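Local coordinates for protein 2,3-dihydroxybenzoate-AMP ligase (PDB 5KEI) that is an enzyme of the ANL superfamily, with a large AMP-binding region followed by a smaller C-terminal domain, at residues Ile62-Ala67 with Thr276-Asp281; His294-Thr299 with Lys321-Leu326; Ser49-Ala54 with Gly268-Gly273. All coordinates share one frame; numbering follows the deposited sequence.

Contact 1 of 3, residues Ile62-Ala67 with Thr276-Asp281; sequences IAVIDA and TVFTTD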
ATOM      1  N   ILE A  62      -9.533  24.687   9.753  1.00 41.26           N
ATOM      2  CA  ILE A  62      -8.181  24.401   9.307  1.00 36.57           C
ATOM      3  C   ILE A  62      -8.132  22.994   8.720  1.00 37.78           C
ATOM      4  O   ILE A  62      -8.572  22.043   9.354  1.00 39.51           O
ATOM      5  CB  ILE A  62      -7.179  24.521  10.458  1.00 41.23           C
ATOM      6  CG1 ILE A  62      -7.296  25.893  11.119  1.00 37.84           C
ATOM      7  CG2 ILE A  62      -5.779  24.297   9.947  1.00 38.04           C
ATOM      8  CD1 ILE A  62      -6.986  27.031  10.181  1.00 44.27           C
ATOM      9  N   ALA A  63      -7.619  22.861   7.504  1.00 37.76           N
ATOM     10  CA  ALA A  63      -7.607  21.565   6.842  1.00 37.29           C
ATOM     11  C   ALA A  63      -6.289  20.839   7.089  1.00 35.43           C
ATOM     12  O   ALA A  63      -6.284  19.675   7.488  1.00 33.45           O
ATOM     13  CB  ALA A  63      -7.859  21.721   5.344  1.00 34.27           C
ATOM     14  N   VAL A  64      -5.178  21.532   6.856  1.00 30.18           N
ATOM     15  CA  VAL A  64      -3.862  20.931   6.960  1.00 30.02           C
ATOM     16  C   VAL A  64      -2.907  21.886   7.684  1.00 38.85           C
ATOM     17  O   VAL A  64      -3.040  23.101   7.569  1.00 38.86           O
ATOM     18  CB  VAL A  64      -3.317  20.571   5.570  1.00 32.50           C
ATOM     19  CG1 VAL A  64      -4.127  19.424   4.948  1.00 26.87           C
ATOM     20  CG2 VAL A  64      -3.354  21.792   4.655  1.00 32.41           C
ATOM     21  N   ILE A  65      -1.975  21.338   8.467  1.00 39.87           N
ATOM     22  CA  ILE A  65      -0.978  22.146   9.180  1.00 36.66           C
ATOM     23  C   ILE A  65       0.403  21.515   9.048  1.00 36.24           C
ATOM     24  O   ILE A  65       0.521  20.295   9.062  1.00 38.60           O
ATOM     25  CB  ILE A  65      -1.290  22.289  10.699  1.00 37.88           C
ATOM     26  CG1 ILE A  65      -2.746  22.673  10.952  1.00 41.73           C
ATOM     27  CG2 ILE A  65      -0.380  23.309  11.339  1.00 38.68           C
ATOM     28  CD1 ILE A  65      -3.017  23.056  12.398  1.00 38.71           C
ATOM     29  N   ASP A  66       1.440  22.335   8.891  1.00 41.50           N
ATOM     30  CA  ASP A  66       2.814  21.867   9.090  1.00 43.79           C
ATOM     31  C   ASP A  66       3.571  22.960   9.825  1.00 45.37           C
ATOM     32  O   ASP A  66       2.971  23.955  10.238  1.00 50.81           O
ATOM     33  CB  ASP A  66       3.518  21.463   7.773  1.00 36.53           C
ATOM     34  CG  ASP A  66       3.612  22.598   6.742  1.00 46.06           C
ATOM     35  OD1 ASP A  66       3.765  23.777   7.120  1.00 48.72           O
ATOM     36  OD2 ASP A  66       3.559  22.297   5.524  1.00 43.75           O
ATOM     37  N   ALA A  67       4.875  22.767   9.981  1.00 48.43           N
ATOM     38  CA  ALA A  67       5.720  23.640  10.788  1.00 52.74           C
ATOM     39  C   ALA A  67       5.581  25.121  10.436  1.00 53.42           C
ATOM     40  O   ALA A  67       5.532  25.981  11.322  1.00 56.35           O
ATOM     41  CB  ALA A  67       7.173  23.211  10.651  1.00 47.93           C
ATOM     42  N   THR A 276      -5.656  18.103   9.955  1.00 34.10           N
ATOM     43  CA  THR A 276      -4.534  17.187   9.815  1.00 28.19           C
ATOM     44  C   THR A 276      -3.215  17.942   9.970  1.00 33.14           C
ATOM     45  O   THR A 276      -3.016  18.999   9.362  1.00 37.66           O
ATOM     46  CB  THR A 276      -4.577  16.463   8.450  1.00 32.88           C
ATOM     47  OG1 THR A 276      -5.678  15.540   8.435  1.00 30.10           O
ATOM     48  CG2 THR A 276      -3.281  15.718   8.194  1.00 26.69           C
ATOM     49  N   VAL A 277      -2.323  17.399  10.793  1.00 32.30           N
ATOM     50  CA  VAL A 277      -1.007  17.986  11.050  1.00 31.33           C
ATOM     51  C   VAL A 277       0.120  17.101  10.539  1.00 31.49           C
ATOM     52  O   VAL A 277       0.253  15.976  10.989  1.00 34.57           O
ATOM     53  CB  VAL A 277      -0.767  18.203  12.553  1.00 34.08           C
ATOM     54  CG1 VAL A 277       0.631  18.721  12.767  1.00 30.14           C
ATOM     55  CG2 VAL A 277      -1.828  19.147  13.156  1.00 31.65           C
ATOM     56  N   PHE A 278       0.935  17.610   9.616  1.00 34.38           N
ATOM     57  CA  PHE A 278       2.098  16.880   9.097  1.00 31.19           C
ATOM     58  C   PHE A 278       3.339  17.140   9.957  1.00 37.75           C
ATOM     59  O   PHE A 278       3.541  18.259  10.434  1.00 39.30           O
ATOM     60  CB  PHE A 278       2.397  17.282   7.646  1.00 34.52           C
ATOM     61  CG  PHE A 278       1.316  16.907   6.670  1.00 32.17           C
ATOM     62  CD1 PHE A 278       0.178  17.675   6.551  1.00 29.89           C
ATOM     63  CD2 PHE A 278       1.443  15.783   5.878  1.00 33.58           C
ATOM     64  CE1 PHE A 278      -0.814  17.326   5.671  1.00 32.07           C
ATOM     65  CE2 PHE A 278       0.446  15.431   4.983  1.00 33.81           C
ATOM     66  CZ  PHE A 278      -0.678  16.202   4.881  1.00 28.91           C
ATOM     67  N   THR A 279       4.169  16.116  10.156  1.00 31.05           N
ATOM     68  CA  THR A 279       5.443  16.307  10.846  1.00 33.89           C
ATOM     69  C   THR A 279       6.557  15.525  10.178  1.00 37.68           C
ATOM     70  O   THR A 279       6.355  14.436   9.649  1.00 36.33           O
ATOM     71  CB  THR A 279       5.403  15.896  12.357  1.00 40.24           C
ATOM     72  OG1 THR A 279       6.713  16.060  12.923  1.00 41.27           O
ATOM     73  CG2 THR A 279       4.945  14.430  12.556  1.00 28.68           C
ATOM     74  N   THR A 280       7.741  16.108  10.239  1.00 38.64           N
ATOM     75  CA  THR A 280       8.946  15.578   9.631  1.00 41.25           C
ATOM     76  C   THR A 280       9.672  14.713  10.643  1.00 43.18           C
ATOM     77  O   THR A 280      10.482  13.840  10.302  1.00 41.00           O
ATOM     78  CB  THR A 280       9.850  16.745   9.160  1.00 44.53           C
ATOM     79  OG1 THR A 280       9.184  17.460   8.107  1.00 43.17           O
ATOM     80  CG2 THR A 280      11.193  16.251   8.665  1.00 53.95           C
ATOM     81  N   ASP A 281       9.349  14.955  11.907  1.00 43.80           N
ATOM     82  CA  ASP A 281      10.045  14.308  12.996  1.00 44.67           C
ATOM     83  C   ASP A 281       9.070  13.704  14.004  1.00 44.42           C
ATOM     84  O   ASP A 281       8.569  14.401  14.898  1.00 44.12           O
ATOM     85  CB  ASP A 281      10.975  15.313  13.673  1.00 49.24           C
ATOM     86  CG  ASP A 281      12.001  14.650  14.572  1.00 53.15           C
ATOM     87  OD1 ASP A 281      12.030  13.396  14.651  1.00 50.90           O
ATOM     88  OD2 ASP A 281      12.799  15.399  15.176  1.00 52.77           O
TER
HETATM   89  O   HOH W   1      -7.652  17.352   7.217  1.00 26.77           O
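Strands 62-65 and 275-278 are parallel neighbours near one edge of the large mixed β-sheet in the AMP-binding region of this ANL enzyme, and this contact is their pairing. Val-64 lies beside Thr-276 and Ile-65 beside Val-277, with the short strand axes 4.6 Å apart. As in any parallel pair, one residue reaches two partners: Ile-65 N donates to Thr-276 O at 2.7 Å, while Ile-65 O accepts from Phe-278 N at 2.8 Å. The latter bond is the straightest of the three, with 165° at the hydrogen. At the other end Thr-276 N donates to Ala-63 O at 3.0 Å, coming in 38° above the carbonyl plane. A water reinforces this oblique bond, donating to Ala-63 O and accepting from Thr-276 OG1, whose place beside its own backbone N suits it to the bridge. Ala-63 and Val-64 together face His-71 in a classic β bulge, so the strand is irregular just where this bond is skewed.

On one face Ile-65 and Val-277 stand side by side, pointing the same way, with Ile-65 CB 4.0 Å from Val-277 CG2; β-branched residues suit such extended backbone. On the other face Val-64 CG1 meets the edge of the Phe-278 ring, lying in its plane 4.0 Å from CE1. The same edge holds Ile-65 O, 3.6 Å from Phe-278 CD1, so the flat ring lies alongside the first strand. Just past the last bridge, Asp-66 OD1 accepts from the amides of Asp-68 and His-69, and OD2 from that of Ala-106.

Strand 70-72 flanks the pair beyond 62-65, and strand 248-251 beyond 275-278. Helices 73-88 and 265-271 pack on the Val-64 and Thr-276 face, and His-294 of helix 284-294 on the Ile-65 and Val-277 face.

Contact 2 of 3, residues His294-Thr299 with Lys321-Leu326; sequences HGVTAT and KTLRLL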
ATOM      1  N   HIS A 294      -0.711  21.700  18.810  1.00 46.63           N
ATOM      2  CA  HIS A 294      -1.863  21.698  17.903  1.00 42.19           C
ATOM      3  C   HIS A 294      -3.074  20.972  18.491  1.00 43.20           C
ATOM      4  O   HIS A 294      -4.110  20.832  17.832  1.00 41.88           O
ATOM      5  CB  HIS A 294      -1.477  21.082  16.554  1.00 38.62           C
ATOM      6  CG  HIS A 294      -0.348  21.790  15.863  1.00 41.55           C
ATOM      7  ND1 HIS A 294       0.952  21.337  15.901  1.00 40.11           N
ATOM      8  CD2 HIS A 294      -0.327  22.926  15.124  1.00 42.20           C
ATOM      9  CE1 HIS A 294       1.727  22.155  15.210  1.00 39.76           C
ATOM     10  NE2 HIS A 294       0.976  23.126  14.727  1.00 44.63           N
ATOM     11  N   GLY A 295      -2.952  20.524  19.737  1.00 43.19           N
ATOM     12  CA  GLY A 295      -4.045  19.827  20.389  1.00 44.07           C
ATOM     13  C   GLY A 295      -4.413  18.544  19.665  1.00 40.99           C
ATOM     14  O   GLY A 295      -5.590  18.243  19.473  1.00 39.35           O
ATOM     15  N   VAL A 296      -3.393  17.796  19.259  1.00 38.15           N
ATOM     16  CA  VAL A 296      -3.583  16.540  18.533  1.00 36.71           C
ATOM     17  C   VAL A 296      -4.434  15.532  19.316  1.00 34.31           C
ATOM     18  O   VAL A 296      -4.194  15.291  20.487  1.00 39.40           O
ATOM     19  CB  VAL A 296      -2.215  15.904  18.179  1.00 35.69           C
ATOM     20  CG1 VAL A 296      -2.402  14.512  17.593  1.00 31.47           C
ATOM     21  CG2 VAL A 296      -1.464  16.797  17.208  1.00 33.12           C
ATOM     22  N   THR A 297      -5.433  14.945  18.664  1.00 34.69           N
ATOM     23  CA  THR A 297      -6.272  13.953  19.319  1.00 32.01           C
ATOM     24  C   THR A 297      -6.032  12.532  18.789  1.00 33.39           C
ATOM     25  O   THR A 297      -6.444  11.551  19.415  1.00 34.21           O
ATOM     26  CB  THR A 297      -7.767  14.296  19.157  1.00 32.74           C
ATOM     27  OG1 THR A 297      -8.150  14.115  17.791  1.00 32.32           O
ATOM     28  CG2 THR A 297      -8.046  15.752  19.579  1.00 30.31           C
ATOM     29  N   ALA A 298      -5.366  12.420  17.641  1.00 33.52           N
ATOM     30  CA  ALA A 298      -5.236  11.132  16.966  1.00 28.85           C
ATOM     31  C   ALA A 298      -3.943  11.033  16.179  1.00 31.97           C
ATOM     32  O   ALA A 298      -3.481  12.014  15.598  1.00 35.24           O
ATOM     33  CB  ALA A 298      -6.451  10.900  16.025  1.00 28.59           C
ATOM     34  N   THR A 299      -3.354   9.846  16.153  1.00 31.99           N
ATOM     35  CA  THR A 299      -2.210   9.609  15.291  1.00 27.52           C
ATOM     36  C   THR A 299      -2.045   8.126  15.010  1.00 27.71           C
ATOM     37  O   THR A 299      -2.695   7.291  15.619  1.00 27.14           O
ATOM     38  CB  THR A 299      -0.907  10.170  15.892  1.00 30.12           C
ATOM     39  OG1 THR A 299       0.141  10.081  14.921  1.00 29.26           O
ATOM     40  CG2 THR A 299      -0.501   9.412  17.154  1.00 32.00           C
ATOM     41  N   LYS A 321      -5.032  14.334  28.975  1.00 64.24           N
ATOM     42  CA  LYS A 321      -4.314  14.980  27.881  1.00 64.55           C
ATOM     43  C   LYS A 321      -5.290  15.101  26.715  1.00 62.23           C
ATOM     44  O   LYS A 321      -6.511  15.045  26.912  1.00 59.18           O
ATOM     45  CB  LYS A 321      -3.033  14.213  27.471  1.00 63.87           C
ATOM     46  CG  LYS A 321      -2.451  13.153  28.463  1.00 56.93           C
ATOM     47  CD  LYS A 321      -2.381  13.599  29.945  1.00 63.40           C
ATOM     48  CE  LYS A 321      -1.221  14.525  30.258  1.00 70.65           C
ATOM     49  NZ  LYS A 321      -1.105  14.738  31.737  1.00 75.63           N
ATOM     50  N   THR A 322      -4.773  15.267  25.504  1.00 54.14           N
ATOM     51  CA  THR A 322      -5.658  15.535  24.373  1.00 49.88           C
ATOM     52  C   THR A 322      -5.804  14.314  23.465  1.00 44.13           C
ATOM     53  O   THR A 322      -6.846  14.123  22.844  1.00 35.62           O
ATOM     54  CB  THR A 322      -5.160  16.749  23.557  1.00 50.86           C
ATOM     55  OG1 THR A 322      -5.973  16.913  22.388  1.00 54.95           O
ATOM     56  CG2 THR A 322      -3.691  16.583  23.159  1.00 37.09           C
ATOM     57  N   LEU A 323      -4.764  13.484  23.418  1.00 45.83           N
ATOM     58  CA  LEU A 323      -4.766  12.269  22.607  1.00 40.42           C
ATOM     59  C   LEU A 323      -5.872  11.297  23.077  1.00 35.74           C
ATOM     60  O   LEU A 323      -6.123  11.144  24.267  1.00 41.71           O
ATOM     61  CB  LEU A 323      -3.375  11.614  22.657  1.00 32.21           C
ATOM     62  CG  LEU A 323      -3.000  10.565  21.606  1.00 36.38           C
ATOM     63  CD1 LEU A 323      -2.859  11.164  20.215  1.00 38.17           C
ATOM     64  CD2 LEU A 323      -1.724   9.852  21.990  1.00 37.66           C
ATOM     65  N   ARG A 324      -6.549  10.666  22.133  1.00 34.38           N
ATOM     66  CA  ARG A 324      -7.669   9.795  22.447  1.00 36.05           C
ATOM     67  C   ARG A 324      -7.653   8.545  21.586  1.00 34.77           C
ATOM     68  O   ARG A 324      -8.278   7.543  21.923  1.00 34.38           O
ATOM     69  CB  ARG A 324      -8.989  10.524  22.238  1.00 38.35           C
ATOM     70  CG  ARG A 324      -9.293  10.823  20.788  1.00 32.96           C
ATOM     71  CD  ARG A 324     -10.711  10.438  20.472  1.00 40.95           C
ATOM     72  NE  ARG A 324     -11.097  10.691  19.084  1.00 36.41           N
ATOM     73  CZ  ARG A 324     -11.625   9.781  18.272  1.00 34.76           C
ATOM     74  NH1 ARG A 324     -11.816   8.539  18.700  1.00 31.22           N
ATOM     75  NH2 ARG A 324     -11.967  10.117  17.032  1.00 37.47           N
ATOM     76  N   LEU A 325      -6.948   8.623  20.461  1.00 33.51           N
ATOM     77  CA  LEU A 325      -6.829   7.502  19.547  1.00 30.10           C
ATOM     78  C   LEU A 325      -5.388   7.378  19.086  1.00 31.07           C
ATOM     79  O   LEU A 325      -4.888   8.225  18.344  1.00 28.56           O
ATOM     80  CB  LEU A 325      -7.763   7.662  18.335  1.00 29.64           C
ATOM     81  CG  LEU A 325      -7.658   6.577  17.241  1.00 28.31           C
ATOM     82  CD1 LEU A 325      -8.135   5.224  17.725  1.00 25.98           C
ATOM     83  CD2 LEU A 325      -8.429   6.982  16.018  1.00 23.43           C
ATOM     84  N   LEU A 326      -4.730   6.323  19.546  1.00 29.67           N
ATOM     85  CA  LEU A 326      -3.428   5.922  19.037  1.00 24.03           C
ATOM     86  C   LEU A 326      -3.564   4.614  18.276  1.00 24.46           C
ATOM     87  O   LEU A 326      -3.727   3.553  18.873  1.00 26.71           O
ATOM     88  CB  LEU A 326      -2.420   5.772  20.168  1.00 27.83           C
ATOM     89  CG  LEU A 326      -1.031   5.296  19.741  1.00 31.33           C
ATOM     90  CD1 LEU A 326      -0.470   6.264  18.744  1.00 29.46           C
ATOM     91  CD2 LEU A 326      -0.129   5.212  20.936  1.00 27.33           C
TER
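Thr-297 O is gripped by two consecutive backbone amides. Leu-325 N, 3.1 Å from Thr-297 O, approaches nearly along the C=O axis, whereas Arg-324 N, at 2.9 Å from the same oxygen, comes in 27° above the carbonyl plane. Arg-324 CG, set between its backbone N and carbonyl carbon (chi1 69°), also sits close by, 3.2 Å from Thr-297 O. The chain then settles into regular parallel pairing, and Thr-299 N donates to Leu-325 O at 3.1 Å.

Earlier, Thr-322 points toward the other segment. Its hydroxyl OG1 donates to Val-296 O at 3.1 Å, from well above that carbonyl plane, while its methyl CG2 crowds the same oxygen. Leu-323 starts away, but its branch CD1 returns to lie 3.7 Å from Thr-297 O. Thr-299 and Leu-326 lie side by side, the methyl CG2 of Thr-299 touching Leu-326 CD1 at 3.5 Å. Ala-298 sets its single methyl CB beside Leu-325 CB on one face of the sheet, where it also touches Tyr-249.

Asp-247 ties the polar ends together, accepting from Thr-297 OG1 and forming a salt bridge with Arg-324 NE; Arg-324 NH2 bonds Cys-241 O. Thr-299 OG1 bonds Leu-250 O on the next strand.

Adjacent parallel strands 298-301 and 325-328, with helix 303-310 between them in sequence, make a β-α-β crossover.

Contact 3 of 3, residues Ser49-Ala54 with Gly268-Gly273; sequences SVLRTA and GAMTVG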
ATOM      1  N   SER A  49     -13.339  14.893  -4.716  1.00 30.53           N
ATOM      2  CA  SER A  49     -14.563  15.504  -4.197  1.00 32.46           C
ATOM      3  C   SER A  49     -14.568  15.495  -2.681  1.00 38.50           C
ATOM      4  O   SER A  49     -15.356  16.221  -2.052  1.00 39.60           O
ATOM      5  CB  SER A  49     -15.814  14.786  -4.709  1.00 31.82           C
ATOM      6  OG  SER A  49     -16.016  13.581  -3.987  1.00 33.52           O
ATOM      7  N   VAL A  50     -13.704  14.668  -2.090  1.00 33.56           N
ATOM      8  CA  VAL A  50     -13.550  14.677  -0.648  1.00 28.64           C
ATOM      9  C   VAL A  50     -13.141  16.086  -0.205  1.00 31.95           C
ATOM     10  O   VAL A  50     -13.687  16.599   0.768  1.00 34.23           O
ATOM     11  CB  VAL A  50     -12.523  13.628  -0.162  1.00 33.63           C
ATOM     12  CG1 VAL A  50     -12.239  13.788   1.351  1.00 29.03           C
ATOM     13  CG2 VAL A  50     -13.020  12.226  -0.460  1.00 27.41           C
ATOM     14  N   LEU A  51     -12.224  16.728  -0.931  1.00 31.10           N
ATOM     15  CA  LEU A  51     -11.795  18.088  -0.579  1.00 32.85           C
ATOM     16  C   LEU A  51     -12.877  19.102  -0.909  1.00 36.34           C
ATOM     17  O   LEU A  51     -13.148  20.017  -0.124  1.00 34.11           O
ATOM     18  CB  LEU A  51     -10.505  18.469  -1.306  1.00 30.91           C
ATOM     19  CG  LEU A  51     -10.052  19.941  -1.270  1.00 32.20           C
ATOM     20  CD1 LEU A  51      -9.960  20.522   0.149  1.00 29.34           C
ATOM     21  CD2 LEU A  51      -8.712  20.083  -1.985  1.00 31.05           C
ATOM     22  N   ARG A  52     -13.486  18.916  -2.077  1.00 31.98           N
ATOM     23  CA  ARG A  52     -14.525  19.794  -2.584  1.00 36.93           C
ATOM     24  C   ARG A  52     -15.687  19.861  -1.609  1.00 36.71           C
ATOM     25  O   ARG A  52     -16.128  20.947  -1.231  1.00 35.02           O
ATOM     26  CB  ARG A  52     -15.011  19.317  -3.961  1.00 35.82           C
ATOM     27  CG  ARG A  52     -15.947  20.292  -4.676  1.00 33.93           C
ATOM     28  CD  ARG A  52     -15.199  21.519  -5.123  1.00 36.10           C
ATOM     29  NE  ARG A  52     -14.355  21.244  -6.283  1.00 34.84           N
ATOM     30  CZ  ARG A  52     -13.362  22.030  -6.687  1.00 36.71           C
ATOM     31  NH1 ARG A  52     -13.066  23.127  -6.003  1.00 36.88           N
ATOM     32  NH2 ARG A  52     -12.654  21.712  -7.765  1.00 39.44           N
ATOM     33  N   THR A  53     -16.174  18.697  -1.201  1.00 33.38           N
ATOM     34  CA  THR A  53     -17.318  18.641  -0.297  1.00 37.58           C
ATOM     35  C   THR A  53     -16.958  19.208   1.072  1.00 37.88           C
ATOM     36  O   THR A  53     -17.731  19.966   1.653  1.00 36.92           O
ATOM     37  CB  THR A  53     -17.843  17.215  -0.156  1.00 40.18           C
ATOM     38  OG1 THR A  53     -18.287  16.757  -1.440  1.00 37.96           O
ATOM     39  CG2 THR A  53     -19.005  17.150   0.846  1.00 34.98           C
ATOM     40  N   ALA A  54     -15.772  18.858   1.563  1.00 34.39           N
ATOM     41  CA  ALA A  54     -15.242  19.422   2.797  1.00 33.66           C
ATOM     42  C   ALA A  54     -15.109  20.948   2.730  1.00 34.39           C
ATOM     43  O   ALA A  54     -15.380  21.650   3.696  1.00 34.69           O
ATOM     44  CB  ALA A  54     -13.889  18.786   3.119  1.00 34.44           C
ATOM     45  N   GLY A 268      -9.583  10.416   5.455  1.00 24.77           N
ATOM     46  CA  GLY A 268     -10.687  10.139   6.346  1.00 28.84           C
ATOM     47  C   GLY A 268     -10.913  11.368   7.199  1.00 26.21           C
ATOM     48  O   GLY A 268     -12.043  11.804   7.366  1.00 26.02           O
ATOM     49  N   ALA A 269      -9.826  11.944   7.706  1.00 24.13           N
ATOM     50  CA  ALA A 269      -9.912  13.194   8.445  1.00 27.67           C
ATOM     51  C   ALA A 269     -10.643  14.261   7.610  1.00 32.59           C
ATOM     52  O   ALA A 269     -11.474  14.989   8.138  1.00 34.56           O
ATOM     53  CB  ALA A 269      -8.520  13.677   8.849  1.00 25.24           C
ATOM     54  N   MET A 270     -10.369  14.327   6.305  1.00 30.09           N
ATOM     55  CA  MET A 270     -10.986  15.353   5.472  1.00 29.31           C
ATOM     56  C   MET A 270     -12.470  15.082   5.221  1.00 30.64           C
ATOM     57  O   MET A 270     -13.223  16.006   4.951  1.00 30.14           O
ATOM     58  CB  MET A 270     -10.245  15.494   4.143  1.00 29.35           C
ATOM     59  CG  MET A 270      -8.962  16.318   4.223  1.00 27.47           C
ATOM     60  SD  MET A 270      -8.085  16.362   2.641  1.00 39.46           S
ATOM     61  CE  MET A 270      -9.108  17.461   1.695  1.00 33.20           C
ATOM     62  N   THR A 271     -12.900  13.832   5.315  1.00 28.07           N
ATOM     63  CA  THR A 271     -14.317  13.550   5.140  1.00 29.59           C
ATOM     64  C   THR A 271     -15.176  14.078   6.289  1.00 31.83           C
ATOM     65  O   THR A 271     -16.393  14.219   6.119  1.00 31.41           O
ATOM     66  CB  THR A 271     -14.604  12.043   4.997  1.00 33.20           C
ATOM     67  OG1 THR A 271     -14.144  11.362   6.167  1.00 27.35           O
ATOM     68  CG2 THR A 271     -13.935  11.464   3.753  1.00 29.80           C
ATOM     69  N   VAL A 272     -14.573  14.353   7.452  1.00 32.30           N
ATOM     70  CA  VAL A 272     -15.337  14.906   8.590  1.00 31.04           C
ATOM     71  C   VAL A 272     -14.968  16.350   8.951  1.00 34.64           C
ATOM     72  O   VAL A 272     -15.399  16.864   9.988  1.00 34.29           O
ATOM     73  CB  VAL A 272     -15.177  14.068   9.898  1.00 29.59           C
ATOM     74  CG1 VAL A 272     -15.783  12.657   9.755  1.00 24.59           C
ATOM     75  CG2 VAL A 272     -13.717  14.052  10.367  1.00 32.27           C
ATOM     76  N   GLY A 273     -14.159  17.002   8.120  1.00 34.56           N
ATOM     77  CA  GLY A 273     -13.759  18.372   8.397  1.00 37.09           C
ATOM     78  C   GLY A 273     -12.836  18.537   9.595  1.00 37.54           C
ATOM     79  O   GLY A 273     -12.796  19.600  10.214  1.00 34.64           O
TER
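Met-270 and Val-50 cross obliquely where helix 49-57 packs against the C-terminal end of helix 265-271, a helix-helix contact in the α/β fold of the AMP-binding region. Both point toward the opposite helix, and the join is apolar. Val-50 has CG1 anti to its backbone N (chi1 172°), which carries this methyl between Met-270 CB, at 3.8 Å from Val-50 CG1, and Thr-271 CG2, at 3.7 Å from it.

The unbranched methionine chain runs extended through chi2 and then bends at chi3 (74°), swinging its terminal methyl across to Leu-51. Met-270 CE thus touches both Leu-51 CB and Leu-51 CD1, each at 3.5 Å; a flexible thioether suits this oblique crossing, where Tyr-73 and Phe-113 of two further helices also touch Met-270. Ala-54, with nothing beyond CB, allows close backbone approach: its CB lies 3.4 Å from Met-270 O. Gly-273, with positive phi, then turns the chain beyond the helix end.

Thr-271 shows how a polar residue fits an apolar join. Its methyl CG2 faces Val-50, while OG1, turned back on its own helix, donates to a lone pair of Gly-268 O in the carbonyl plane at a very short 2.5 Å.

In the fold
From the N terminus, helix 49-57 opens contact 3 and strand 62-65, next in the chain, opens contact 1. Some 210 residues later helix 265-271 closes contact 3, and strand 275-278 at once closes contact 1, so the two long loops cross: two successive helix-strand units meet, helix on helix and strand on strand. Ala-269 CB packs on Thr-276 OG1 between them. Contact 2 follows in series, closing a short loop of 21 residues further across the same sheet, with strand 248-251 lying between strands 275-278 and 298-301. His-294, at the start of contact 2, is the bridge to contact 1, whereas contacts 2 and 3 do not touch.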